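Local atomic coordinates of branched-chain phosphotransacylase (Enterococcus faecalis, PDB entry 1YCO), a protein that probably transfers short branched-chain acyl groups between coenzyme A and phosphate. Residues A[102-107]-A[226-231]; A[30-35]-A[62-67]; A[18-23]-A[257-262]; A[142-147]-A[266-271]. All blocks are in the same frame, centred on the assembly; numbering follows the deposited sequence.

Contact 1 lies in the interior, contacts 2 and 4 are partly buried, and contact 3 is at the surface. The chemistry follows this order. Contacts 1 and 2 each lay a helix on a strand, one in the mixed sheet and the other in the parallel sheet, and both rest on aliphatic carbons and aromatic edges alone. Contact 4 adds an arginine whose flat head covers a leucine, and contact 3 depends on a salt bridge. Contacts 3 and 4 share helix 259-274, using its first turn and a later part respectively. Contact 4 also touches contact 1, while contact 3 touches contact 2 through helix 12-24, which is followed in the chain by strand 29-35.

Contact 1 of 4, residues A[102-107]-A[226-231]; sequences HVAMVE and CLYKSL
The alpha/beta layer in which helix 221-234 lies on one face of the mixed sheet is joined here by two small apolar pairs, Ala-104 with Tyr-228 and Val-106 with Leu-231. Strand residues alternate in direction, so Ala-104 and Val-106 both turn their CB atoms to the helix. The backbones stay well apart, with 8.4 Å between CA of Val-106 and CA of Leu-231, and side chains bridge the space. Val-106 CG1 meets Leu-231 CD1 at 3.7 Å. Its other branch lies farther off, CG2 of Val-106 being 4.2 Å from the same Leu-231 CD1, so one leucine methyl sits against both prongs of the valine. The two side chains are set about at right angles. A branched valine gives the strand a broad, short surface, and the longer leucine reaches down to it.

Tyr-228 makes its contact differently. Its CB does not aim at the strand, but with CG anti to the backbone N (chi1 -172°) the ring extends to it. Ala-104 CB then lies at the ring edge, near its plane, 3.9 Å from Tyr-228 CE1. The short alanine suits the place, since its single methyl lets the ring edge lie close to the strand.

Strand 101-107 runs between antiparallel strands 113-117 and 238-244, to which it is bonded through pairs such as Ala-104 with Leu-116 and Met-105 with Gly-240. Val-103 and Met-105 point to the other face, where they pack on Phe-268 of helix 259-274. Helix 221-234 in turn faces the second subunit, where Ser-230 OG is hydrogen-bonded to Ser-230 OG of that chain.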
loop_
_atom_site.group_PDB
_atom_site.type_symbol
_atom_site.label_atom_id
_atom_site.label_comp_id
_atom_site.label_asym_id
_atom_site.label_seq_id
_atom_site.Cartn_x
_atom_site.Cartn_y
_atom_site.Cartn_z
ATOM N N HIS A 102 12.559 -10.882 0.977
ATOM C CA HIS A 102 12.835 -9.798 1.883
ATOM C C HIS A 102 11.730 -9.845 2.909
ATOM O O HIS A 102 10.560 -10.085 2.589
ATOM C CB HIS A 102 12.851 -8.456 1.162
ATOM C CG HIS A 102 13.157 -7.294 2.056
ATOM N ND1 HIS A 102 12.248 -6.796 2.965
ATOM C CD2 HIS A 102 14.278 -6.545 2.196
ATOM C CE1 HIS A 102 12.794 -5.791 3.627
ATOM N NE2 HIS A 102 14.026 -5.619 3.180
ATOM N N VAL A 103 12.126 -9.649 4.155
ATOM C CA VAL A 103 11.200 -9.664 5.269
ATOM C C VAL A 103 11.466 -8.442 6.137
ATOM O O VAL A 103 12.609 -8.126 6.454
ATOM C CB VAL A 103 11.383 -10.931 6.139
ATOM C CG1 VAL A 103 10.573 -10.811 7.433
ATOM C CG2 VAL A 103 10.951 -12.165 5.359
ATOM N N ALA A 104 10.391 -7.775 6.535
ATOM C CA ALA A 104 10.485 -6.593 7.365
ATOM C C ALA A 104 9.728 -6.795 8.666
ATOM O O ALA A 104 8.726 -7.522 8.720
ATOM C CB ALA A 104 9.914 -5.377 6.625
ATOM N N MET A 105 10.219 -6.153 9.722
ATOM C CA MET A 105 9.547 -6.207 11.015
ATOM C C MET A 105 8.939 -4.826 11.222
ATOM O O MET A 105 9.622 -3.811 11.095
ATOM C CB MET A 105 10.522 -6.532 12.156
ATOM C CG MET A 105 9.844 -6.434 13.530
ATOM S SD MET A 105 10.259 -7.729 14.706
ATOM C CE MET A 105 11.461 -6.892 15.750
ATOM N N VAL A 106 7.650 -4.803 11.527
ATOM C CA VAL A 106 6.912 -3.559 11.736
ATOM C C VAL A 106 6.377 -3.407 13.168
ATOM O O VAL A 106 5.735 -4.309 13.699
ATOM C CB VAL A 106 5.700 -3.470 10.777
ATOM C CG1 VAL A 106 5.076 -2.091 10.843
ATOM C CG2 VAL A 106 6.129 -3.802 9.353
ATOM N N GLU A 107 6.638 -2.257 13.779
ATOM C CA GLU A 107 6.162 -1.989 15.128
ATOM C C GLU A 107 5.278 -0.743 15.120
ATOM O O GLU A 107 5.745 0.362 14.824
ATOM C CB GLU A 107 7.342 -1.791 16.077
ATOM C CG GLU A 107 8.152 -3.061 16.329
ATOM C CD GLU A 107 9.314 -2.856 17.302
ATOM O OE1 GLU A 107 9.072 -2.324 18.411
ATOM O OE2 GLU A 107 10.459 -3.238 16.957
ATOM N N CYS A 226 4.388 -0.001 -0.992
ATOM C CA CYS A 226 3.455 1.062 -0.675
ATOM C C CYS A 226 2.993 0.990 0.775
ATOM O O CYS A 226 2.884 2.011 1.435
ATOM C CB CYS A 226 2.260 0.992 -1.620
ATOM S SG CYS A 226 1.275 2.502 -1.681
ATOM N N LEU A 227 2.739 -0.219 1.267
ATOM C CA LEU A 227 2.307 -0.405 2.633
ATOM C C LEU A 227 3.461 -0.000 3.558
ATOM O O LEU A 227 3.282 0.731 4.535
ATOM C CB LEU A 227 1.945 -1.873 2.861
ATOM C CG LEU A 227 1.332 -2.260 4.216
ATOM C CD1 LEU A 227 0.044 -1.449 4.453
ATOM C CD2 LEU A 227 1.014 -3.746 4.218
ATOM N N TYR A 228 4.652 -0.489 3.222
ATOM C CA TYR A 228 5.867 -0.208 3.966
ATOM C C TYR A 228 6.032 1.298 4.176
ATOM O O TYR A 228 6.077 1.770 5.308
ATOM C CB TYR A 228 7.070 -0.755 3.184
ATOM C CG TYR A 228 8.402 -0.712 3.895
ATOM C CD1 TYR A 228 9.006 -1.887 4.348
ATOM C CD2 TYR A 228 9.072 0.492 4.095
ATOM C CE1 TYR A 228 10.252 -1.862 4.980
ATOM C CE2 TYR A 228 10.316 0.536 4.729
ATOM C CZ TYR A 228 10.904 -0.644 5.169
ATOM O OH TYR A 228 12.137 -0.606 5.798
ATOM N N LYS A 229 6.109 2.041 3.073
ATOM C CA LYS A 229 6.302 3.488 3.112
ATOM C C LYS A 229 5.163 4.226 3.790
ATOM O O LYS A 229 5.379 5.199 4.513
ATOM C CB LYS A 229 6.488 4.045 1.695
ATOM C CG LYS A 229 7.715 3.493 0.966
ATOM C CD LYS A 229 8.026 4.290 -0.302
ATOM C CE LYS A 229 8.967 3.542 -1.257
ATOM N NZ LYS A 229 10.248 3.097 -0.631
ATOM N N SER A 230 3.950 3.760 3.541
ATOM C CA SER A 230 2.784 4.364 4.131
ATOM C C SER A 230 2.836 4.237 5.661
ATOM O O SER A 230 2.460 5.169 6.382
ATOM C CB SER A 230 1.530 3.695 3.575
ATOM O OG SER A 230 0.386 4.102 4.297
ATOM N N LEU A 231 3.315 3.094 6.148
ATOM C CA LEU A 231 3.419 2.854 7.583
ATOM C C LEU A 231 4.372 3.831 8.260
ATOM O O LEU A 231 4.052 4.392 9.299
ATOM C CB LEU A 231 3.881 1.417 7.856
ATOM C CG LEU A 231 2.855 0.340 7.517
ATOM C CD1 LEU A 231 3.474 -1.051 7.658
ATOM C CD2 LEU A 231 1.642 0.503 8.418
#

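Contact 2 of 4, residues A[30-35]-A[62-67]; sequences QFIVFD and VSLVAT
Leu-64 of helix 54-66 packs on Ile-32 and Phe-34 of strand 29-35 in a beta-alpha-beta crossover: the helix connects parallel strands 47-50 and 72-75 of the five-stranded sheet and lies over the strands between them.

The aliphatic part is Ile-32 with Leu-64, whose side chains meet nearly at right angles. Ile-32 gathers around a single methyl, CD2 of Leu-64, which is 3.8 Å from Ile-32 CG2 and closer still to CD1. Both branches of the isoleucine thus take part, which suits a beta-branched residue on a strand.

The aromatic part is Phe-34, on the same side of the strand two residues later. Its ring presents an edge rather than a face, and Leu-64 CD2 lies in the ring plane beyond Phe-34 CZ at 3.8 Å. The leucine reaches both partners because its CG stands anti to the backbone N (chi1 -157°).

Phe-31 points to the other face of the sheet, where it packs on Val-18, Ala-21 and Leu-22 of helix 12-24. Strand 29-35 is therefore flanked by helices on both faces. The nearest approach between segments 30-35 and 62-67 is the 3.5 Å from Ile-32 CD1 to Leu-64 CD2.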
loop_
_atom_site.group_PDB
_atom_site.type_symbol
_atom_site.label_atom_id
_atom_site.label_comp_id
_atom_site.label_asym_id
_atom_site.label_seq_id
_atom_site.Cartn_x
_atom_site.Cartn_y
_atom_site.Cartn_z
ATOM N N GLN A 30 31.009 -6.086 16.836
ATOM C CA GLN A 30 32.225 -5.696 16.137
ATOM C C GLN A 30 31.917 -5.343 14.681
ATOM O O GLN A 30 31.073 -5.978 14.045
ATOM C CB GLN A 30 33.240 -6.838 16.189
ATOM C CG GLN A 30 34.453 -6.632 15.307
ATOM C CD GLN A 30 35.508 -7.703 15.517
ATOM O OE1 GLN A 30 35.283 -8.892 15.242
ATOM N NE2 GLN A 30 36.666 -7.288 16.014
ATOM N N PHE A 31 32.613 -4.340 14.155
ATOM C CA PHE A 31 32.406 -3.915 12.779
ATOM C C PHE A 31 33.679 -3.958 11.942
ATOM O O PHE A 31 34.749 -3.532 12.379
ATOM C CB PHE A 31 31.821 -2.498 12.734
ATOM C CG PHE A 31 30.437 -2.390 13.320
ATOM C CD1 PHE A 31 30.250 -2.032 14.654
ATOM C CD2 PHE A 31 29.316 -2.662 12.537
ATOM C CE1 PHE A 31 28.968 -1.943 15.199
ATOM C CE2 PHE A 31 28.032 -2.577 13.076
ATOM C CZ PHE A 31 27.856 -2.215 14.410
ATOM N N ILE A 32 33.546 -4.486 10.733
ATOM C CA ILE A 32 34.649 -4.594 9.798
ATOM C C ILE A 32 34.150 -3.959 8.507
ATOM O O ILE A 32 33.296 -4.513 7.818
ATOM C CB ILE A 32 35.023 -6.068 9.573
ATOM C CG1 ILE A 32 35.411 -6.691 10.908
ATOM C CG2 ILE A 32 36.174 -6.180 8.578
ATOM C CD1 ILE A 32 35.724 -8.162 10.833
ATOM N N VAL A 33 34.687 -2.788 8.193
ATOM C CA VAL A 33 34.277 -2.045 7.017
ATOM C C VAL A 33 35.247 -2.108 5.849
ATOM O O VAL A 33 36.456 -1.973 6.032
ATOM C CB VAL A 33 34.085 -0.557 7.367
ATOM C CG1 VAL A 33 33.644 0.221 6.132
ATOM C CG2 VAL A 33 33.074 -0.417 8.495
ATOM N N PHE A 34 34.705 -2.287 4.648
ATOM C CA PHE A 34 35.507 -2.338 3.429
ATOM C C PHE A 34 35.052 -1.188 2.541
ATOM O O PHE A 34 33.854 -0.971 2.376
ATOM C CB PHE A 34 35.283 -3.649 2.667
ATOM C CG PHE A 34 35.400 -4.880 3.514
ATOM C CD1 PHE A 34 34.388 -5.224 4.403
ATOM C CD2 PHE A 34 36.504 -5.717 3.393
ATOM C CE1 PHE A 34 34.469 -6.389 5.159
ATOM C CE2 PHE A 34 36.597 -6.885 4.145
ATOM C CZ PHE A 34 35.575 -7.222 5.030
ATOM N N ASP A 35 35.988 -0.452 1.959
ATOM C CA ASP A 35 35.596 0.658 1.101
ATOM C C ASP A 35 36.764 1.153 0.247
ATOM O O ASP A 35 37.931 1.003 0.612
ATOM C CB ASP A 35 35.063 1.819 1.963
ATOM C CG ASP A 35 34.052 2.701 1.228
ATOM O OD1 ASP A 35 34.212 2.910 0.003
ATOM O OD2 ASP A 35 33.108 3.203 1.888
ATOM N N VAL A 62 31.486 -9.945 1.257
ATOM C CA VAL A 62 30.735 -11.191 1.129
ATOM C C VAL A 62 31.579 -12.385 1.553
ATOM O O VAL A 62 31.055 -13.382 2.046
ATOM C CB VAL A 62 30.273 -11.417 -0.332
ATOM C CG1 VAL A 62 29.537 -12.744 -0.455
ATOM C CG2 VAL A 62 29.388 -10.273 -0.782
ATOM N N SER A 63 32.889 -12.285 1.352
ATOM C CA SER A 63 33.796 -13.366 1.716
ATOM C C SER A 63 33.801 -13.595 3.222
ATOM O O SER A 63 33.736 -14.733 3.696
ATOM C CB SER A 63 35.215 -13.040 1.255
ATOM O OG SER A 63 36.148 -13.323 2.294
ATOM N N LEU A 64 33.900 -12.498 3.966
ATOM C CA LEU A 64 33.923 -12.534 5.424
ATOM C C LEU A 64 32.667 -13.212 5.995
ATOM O O LEU A 64 32.694 -13.768 7.095
ATOM C CB LEU A 64 34.039 -11.112 5.969
ATOM C CG LEU A 64 34.602 -10.963 7.384
ATOM C CD1 LEU A 64 36.061 -11.402 7.371
ATOM C CD2 LEU A 64 34.493 -9.502 7.821
ATOM N N VAL A 65 31.573 -13.156 5.236
ATOM C CA VAL A 65 30.312 -13.770 5.640
ATOM C C VAL A 65 30.251 -15.219 5.161
ATOM O O VAL A 65 29.648 -16.069 5.825
ATOM C CB VAL A 65 29.080 -12.982 5.074
ATOM C CG1 VAL A 65 27.832 -13.842 5.120
ATOM C CG2 VAL A 65 28.848 -11.705 5.891
ATOM N N ALA A 66 30.882 -15.494 4.018
ATOM C CA ALA A 66 30.918 -16.840 3.445
ATOM C C ALA A 66 31.040 -17.892 4.546
ATOM O O ALA A 66 30.463 -18.974 4.448
ATOM C CB ALA A 66 32.080 -16.967 2.465
ATOM N N THR A 67 31.786 -17.565 5.599
ATOM C CA THR A 67 31.947 -18.475 6.733
ATOM C C THR A 67 31.486 -17.776 8.010
ATOM O O THR A 67 31.056 -16.624 7.971
ATOM C CB THR A 67 33.401 -18.893 6.929
ATOM O OG1 THR A 67 34.109 -17.836 7.576
ATOM C CG2 THR A 67 34.051 -19.187 5.591
#

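Contact 3 of 4, residues A[18-23]-A[257-262]; sequences VKKALK and DSTESK
Lys-20 NZ, near the open surface, is gripped by several groups. It donates to OE1 of Glu-260 over 2.9 Å, a hydrogen bond that is part of a salt bridge. Glu-24, one turn further along helix 12-24, forms a second salt bridge through OE2, and the ammonium also makes a cation-pi interaction with Phe-263. The bond to Glu-260 is not made in the plane of its carboxylate: NZ approaches OE1 from above, 46° out of that plane. Lys-20 CE lies close as well, 3.6 Å from Glu-260 CD.

The two chains meet about at right angles. The carbon chain of Lys-20 is extended from CB to CE and bends at its last torsion (chi4 58°), which brings the ammonium round to the acid. Glu-260 starts from a CB that points away from helix 12-24, and a bend at chi2 (-70°) returns its carboxylate to the lysine. Long, flexible residues suit this place, because each can bend its end toward the other across the gap between the helices.

Below the charges the contact is apolar. Thr-259 CG2 touches Lys-20 CD at 3.9 Å, so the aliphatic stem of the lysine is used too. Thr-259 opens helix 259-274, and Ser-258 precedes it as N-cap, its OG accepting from Ser-261 N at 3.3 Å. Deeper in, Ala-21 rests on Leu-266 of the same helix.

With two carboxylates and an aromatic ring around one ammonium, Lys-20 would be expected to stay protonated, and attraction between the charges probably helps to hold the two helices together, beside the carbon contact of the lysine stem.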
loop_
_atom_site.group_PDB
_atom_site.type_symbol
_atom_site.label_atom_id
_atom_site.label_comp_id
_atom_site.label_asym_id
_atom_site.label_seq_id
_atom_site.Cartn_x
_atom_site.Cartn_y
_atom_site.Cartn_z
ATOM N N VAL A 18 27.338 3.016 13.283
ATOM C CA VAL A 18 28.243 2.234 14.107
ATOM C C VAL A 18 28.283 2.813 15.520
ATOM O O VAL A 18 28.064 2.099 16.505
ATOM C CB VAL A 18 29.656 2.218 13.495
ATOM C CG1 VAL A 18 30.609 1.459 14.403
ATOM C CG2 VAL A 18 29.606 1.572 12.118
ATOM N N LYS A 19 28.542 4.113 15.618
ATOM C CA LYS A 19 28.594 4.757 16.923
ATOM C C LYS A 19 27.323 4.457 17.721
ATOM O O LYS A 19 27.384 4.008 18.875
ATOM C CB LYS A 19 28.780 6.273 16.771
ATOM C CG LYS A 19 30.155 6.656 16.253
ATOM C CD LYS A 19 30.395 8.154 16.299
ATOM C CE LYS A 19 31.811 8.492 15.809
ATOM N NZ LYS A 19 32.091 9.968 15.756
ATOM N N LYS A 20 26.173 4.696 17.097
ATOM C CA LYS A 20 24.896 4.443 17.744
ATOM C C LYS A 20 24.794 2.988 18.194
ATOM O O LYS A 20 24.455 2.708 19.342
ATOM C CB LYS A 20 23.743 4.763 16.787
ATOM C CG LYS A 20 22.364 4.576 17.398
ATOM C CD LYS A 20 21.273 4.936 16.399
ATOM C CE LYS A 20 19.884 4.747 16.997
ATOM N NZ LYS A 20 19.667 5.568 18.231
ATOM N N ALA A 21 25.104 2.068 17.283
ATOM C CA ALA A 21 25.039 0.642 17.574
ATOM C C ALA A 21 25.954 0.224 18.713
ATOM O O ALA A 21 25.516 -0.446 19.647
ATOM C CB ALA A 21 25.372 -0.160 16.324
ATOM N N LEU A 22 27.226 0.605 18.633
ATOM C CA LEU A 22 28.178 0.243 19.680
ATOM C C LEU A 22 27.762 0.842 21.021
ATOM O O LEU A 22 28.008 0.249 22.069
ATOM C CB LEU A 22 29.598 0.700 19.307
ATOM C CG LEU A 22 30.324 -0.108 18.217
ATOM C CD1 LEU A 22 31.662 0.521 17.919
ATOM C CD2 LEU A 22 30.505 -1.558 18.667
ATOM N N LYS A 23 27.111 2.001 20.980
ATOM C CA LYS A 23 26.665 2.666 22.199
ATOM C C LYS A 23 25.503 1.935 22.876
ATOM O O LYS A 23 25.541 1.678 24.082
ATOM C CB LYS A 23 26.248 4.105 21.893
ATOM C CG LYS A 23 26.093 4.977 23.127
ATOM C CD LYS A 23 25.531 6.351 22.777
ATOM C CE LYS A 23 24.000 6.369 22.828
ATOM N NZ LYS A 23 23.354 5.269 22.044
ATOM N N ASP A 257 18.697 6.880 3.710
ATOM C CA ASP A 257 18.100 6.329 4.927
ATOM C C ASP A 257 18.642 6.963 6.202
ATOM O O ASP A 257 19.851 7.091 6.391
ATOM C CB ASP A 257 18.294 4.813 5.006
ATOM C CG ASP A 257 17.549 4.078 3.921
ATOM O OD1 ASP A 257 16.353 4.382 3.705
ATOM O OD2 ASP A 257 18.151 3.186 3.292
ATOM N N SER A 258 17.726 7.347 7.078
ATOM C CA SER A 258 18.078 7.955 8.345
ATOM C C SER A 258 18.847 6.958 9.198
ATOM O O SER A 258 18.826 5.754 8.943
ATOM C CB SER A 258 16.812 8.377 9.086
ATOM O OG SER A 258 15.962 7.257 9.271
ATOM N N THR A 259 19.519 7.469 10.219
ATOM C CA THR A 259 20.287 6.629 11.113
ATOM C C THR A 259 19.413 5.646 11.884
ATOM O O THR A 259 19.800 4.488 12.103
ATOM C CB THR A 259 21.059 7.472 12.111
ATOM O OG1 THR A 259 21.794 8.477 11.405
ATOM C CG2 THR A 259 22.024 6.592 12.905
ATOM N N GLU A 260 18.242 6.113 12.305
ATOM C CA GLU A 260 17.302 5.269 13.051
ATOM C C GLU A 260 16.762 4.169 12.154
ATOM O O GLU A 260 16.468 3.065 12.612
ATOM C CB GLU A 260 16.129 6.097 13.593
ATOM C CG GLU A 260 16.475 6.949 14.801
ATOM C CD GLU A 260 16.720 6.123 16.057
ATOM O OE1 GLU A 260 17.223 6.692 17.054
ATOM O OE2 GLU A 260 16.401 4.912 16.055
ATOM N N SER A 261 16.638 4.484 10.871
ATOM C CA SER A 261 16.131 3.526 9.905
ATOM C C SER A 261 17.126 2.379 9.733
ATOM O O SER A 261 16.752 1.207 9.799
ATOM C CB SER A 261 15.874 4.224 8.567
ATOM O OG SER A 261 15.495 3.295 7.571
ATOM N N LYS A 262 18.394 2.708 9.517
ATOM C CA LYS A 262 19.404 1.665 9.353
ATOM C C LYS A 262 19.498 0.856 10.641
ATOM O O LYS A 262 19.603 -0.370 10.607
ATOM C CB LYS A 262 20.766 2.281 9.029
ATOM C CG LYS A 262 20.815 2.999 7.699
ATOM C CD LYS A 262 22.036 3.906 7.584
ATOM C CE LYS A 262 22.021 4.655 6.252
ATOM N NZ LYS A 262 22.900 5.857 6.241
#

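Contact 4 of 4, residues A[142-147]-A[266-271]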
loop_
_atom_site.group_PDB
_atom_site.type_symbol
_atom_site.label_atom_id
_atom_site.label_comp_id
_atom_site.label_asym_id
_atom_site.label_seq_id
_atom_site.Cartn_x
_atom_site.Cartn_y
_atom_site.Cartn_z
ATOM N N GLN A 142 9.629 -18.057 13.720
ATOM C CA GLN A 142 9.931 -19.169 14.614
ATOM C C GLN A 142 11.282 -18.917 15.287
ATOM O O GLN A 142 11.432 -19.115 16.490
ATOM C CB GLN A 142 9.949 -20.492 13.842
ATOM C CG GLN A 142 8.558 -20.912 13.353
ATOM C CD GLN A 142 8.559 -22.216 12.552
ATOM O OE1 GLN A 142 9.330 -22.378 11.602
ATOM N NE2 GLN A 142 7.677 -23.139 12.923
ATOM N N LYS A 143 12.253 -18.448 14.512
ATOM C CA LYS A 143 13.569 -18.158 15.045
ATOM C C LYS A 143 13.496 -16.988 16.025
ATOM O O LYS A 143 14.363 -16.813 16.891
ATOM C CB LYS A 143 14.528 -17.810 13.913
ATOM C CG LYS A 143 15.945 -17.581 14.372
ATOM C CD LYS A 143 16.797 -17.035 13.259
ATOM C CE LYS A 143 17.002 -18.037 12.139
ATOM N NZ LYS A 143 17.964 -17.468 11.144
ATOM N N LEU A 144 12.449 -16.189 15.887
ATOM C CA LEU A 144 12.253 -15.020 16.727
ATOM C C LEU A 144 11.509 -15.356 18.021
ATOM O O LEU A 144 11.319 -14.498 18.883
ATOM C CB LEU A 144 11.498 -13.949 15.932
ATOM C CG LEU A 144 12.160 -12.575 15.764
ATOM C CD1 LEU A 144 13.603 -12.711 15.282
ATOM C CD2 LEU A 144 11.339 -11.762 14.772
ATOM N N GLY A 145 11.096 -16.612 18.155
ATOM C CA GLY A 145 10.387 -17.026 19.353
ATOM C C GLY A 145 8.927 -17.398 19.164
ATOM O O GLY A 145 8.296 -17.935 20.074
ATOM N N LEU A 146 8.377 -17.123 17.990
ATOM C CA LEU A 146 6.977 -17.445 17.729
ATOM C C LEU A 146 6.865 -18.868 17.200
ATOM O O LEU A 146 7.483 -19.210 16.197
ATOM C CB LEU A 146 6.401 -16.456 16.716
ATOM C CG LEU A 146 5.153 -15.680 17.141
ATOM C CD1 LEU A 146 5.400 -14.182 17.000
ATOM C CD2 LEU A 146 3.970 -16.106 16.283
ATOM N N HIS A 147 6.069 -19.693 17.870
ATOM C CA HIS A 147 5.900 -21.087 17.466
ATOM C C HIS A 147 4.826 -21.331 16.398
ATOM O O HIS A 147 5.076 -22.036 15.417
ATOM C CB HIS A 147 5.590 -21.945 18.694
ATOM C CG HIS A 147 6.672 -21.928 19.732
ATOM N ND1 HIS A 147 7.811 -22.700 19.636
ATOM C CD2 HIS A 147 6.782 -21.237 20.892
ATOM C CE1 HIS A 147 8.574 -22.487 20.694
ATOM N NE2 HIS A 147 7.972 -21.605 21.472
ATOM N N LEU A 266 19.317 -3.197 11.263
ATOM C CA LEU A 266 20.453 -3.829 11.914
ATOM C C LEU A 266 19.973 -4.559 13.172
ATOM O O LEU A 266 20.414 -5.674 13.476
ATOM C CB LEU A 266 21.505 -2.778 12.272
ATOM C CG LEU A 266 22.664 -3.251 13.146
ATOM C CD1 LEU A 266 23.254 -4.550 12.613
ATOM C CD2 LEU A 266 23.712 -2.147 13.183
ATOM N N ARG A 267 19.041 -3.928 13.882
ATOM C CA ARG A 267 18.481 -4.489 15.111
ATOM C C ARG A 267 17.698 -5.762 14.786
ATOM O O ARG A 267 17.695 -6.731 15.547
ATOM C CB ARG A 267 17.543 -3.461 15.764
ATOM C CG ARG A 267 17.133 -3.758 17.204
ATOM C CD ARG A 267 18.254 -3.422 18.175
ATOM N NE ARG A 267 17.756 -3.100 19.511
ATOM C CZ ARG A 267 17.156 -1.957 19.841
ATOM N NH1 ARG A 267 16.976 -1.010 18.930
ATOM N NH2 ARG A 267 16.742 -1.754 21.092
ATOM N N PHE A 268 17.023 -5.734 13.647
ATOM C CA PHE A 268 16.229 -6.863 13.211
ATOM C C PHE A 268 17.157 -8.028 12.859
ATOM O O PHE A 268 16.885 -9.172 13.222
ATOM C CB PHE A 268 15.375 -6.427 12.024
ATOM C CG PHE A 268 14.431 -7.475 11.528
ATOM C CD1 PHE A 268 13.825 -8.367 12.402
ATOM C CD2 PHE A 268 14.125 -7.553 10.176
ATOM C CE1 PHE A 268 12.930 -9.328 11.934
ATOM C CE2 PHE A 268 13.230 -8.513 9.699
ATOM C CZ PHE A 268 12.633 -9.402 10.578
ATOM N N ALA A 269 18.270 -7.721 12.192
ATOM C CA ALA A 269 19.252 -8.730 11.789
ATOM C C ALA A 269 19.940 -9.374 12.993
ATOM O O ALA A 269 20.102 -10.599 13.050
ATOM C CB ALA A 269 20.305 -8.101 10.864
ATOM N N MET A 270 20.360 -8.546 13.947
ATOM C CA MET A 270 21.011 -9.066 15.153
ATOM C C MET A 270 20.047 -10.000 15.885
ATOM O O MET A 270 20.441 -11.039 16.413
ATOM C CB MET A 270 21.426 -7.923 16.089
ATOM C CG MET A 270 22.668 -7.179 15.636
ATOM S SD MET A 270 23.002 -5.663 16.584
ATOM C CE MET A 270 23.178 -6.329 18.253
ATOM N N ARG A 271 18.776 -9.626 15.885
ATOM C CA ARG A 271 17.764 -10.411 16.559
ATOM C C ARG A 271 17.614 -11.805 15.944
ATOM O O ARG A 271 17.344 -12.767 16.654
ATOM C CB ARG A 271 16.439 -9.651 16.522
ATOM C CG ARG A 271 15.415 -10.082 17.549
ATOM C CD ARG A 271 14.799 -8.857 18.203
ATOM N NE ARG A 271 13.347 -8.800 18.059
ATOM C CZ ARG A 271 12.497 -9.672 18.590
ATOM N NH1 ARG A 271 12.946 -10.694 19.312
ATOM N NH2 ARG A 271 11.191 -9.509 18.410
#
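Leu-144, just past the end of helix 127-143, can be followed outward to helix 259-274. Its CB does not point straight at that helix, and chi1 of -122° falls away from the usual staggered values; this swings the branched end across to Arg-271 and Phe-268. CG comes next and lies over one face of the Arg-271 guanidinium, 3.9 Å above its plane and offset toward the rim. There the chain divides. CD1 goes to the stem of the arginine, 3.9 Å from Arg-271 CG, and it also comes near the backbone, 4.0 Å from Arg-271 O. The other methyl goes to the aromatic neighbour, Leu-144 CD2 meeting Phe-268 CE1 at 4.1 Å at the ring edge and near the ring plane.

Arg-271 is bent at chi2 and chi3, which folds its head back over the leucine. The backbone around Leu-144 is shaped by a Schellman motif: Gly-145 leaves the helix with positive phi (113°), a conformation that glycine adopts readily, and its N donates to Gln-142 O over 3.0 Å. Phe-268 also packs on Thr-242 of strand 238-244, which ties the contact to the mixed sheet.

Leucine suits this place because its two methyls can face different partners. The arginine offers its carbon stem and the weakly hydrated flat face of its head to the leucine, which leaves the N-H groups directed round the guanidinium rim. The contact is thus probably held mainly by dispersion, although one partner is likely to carry a charge.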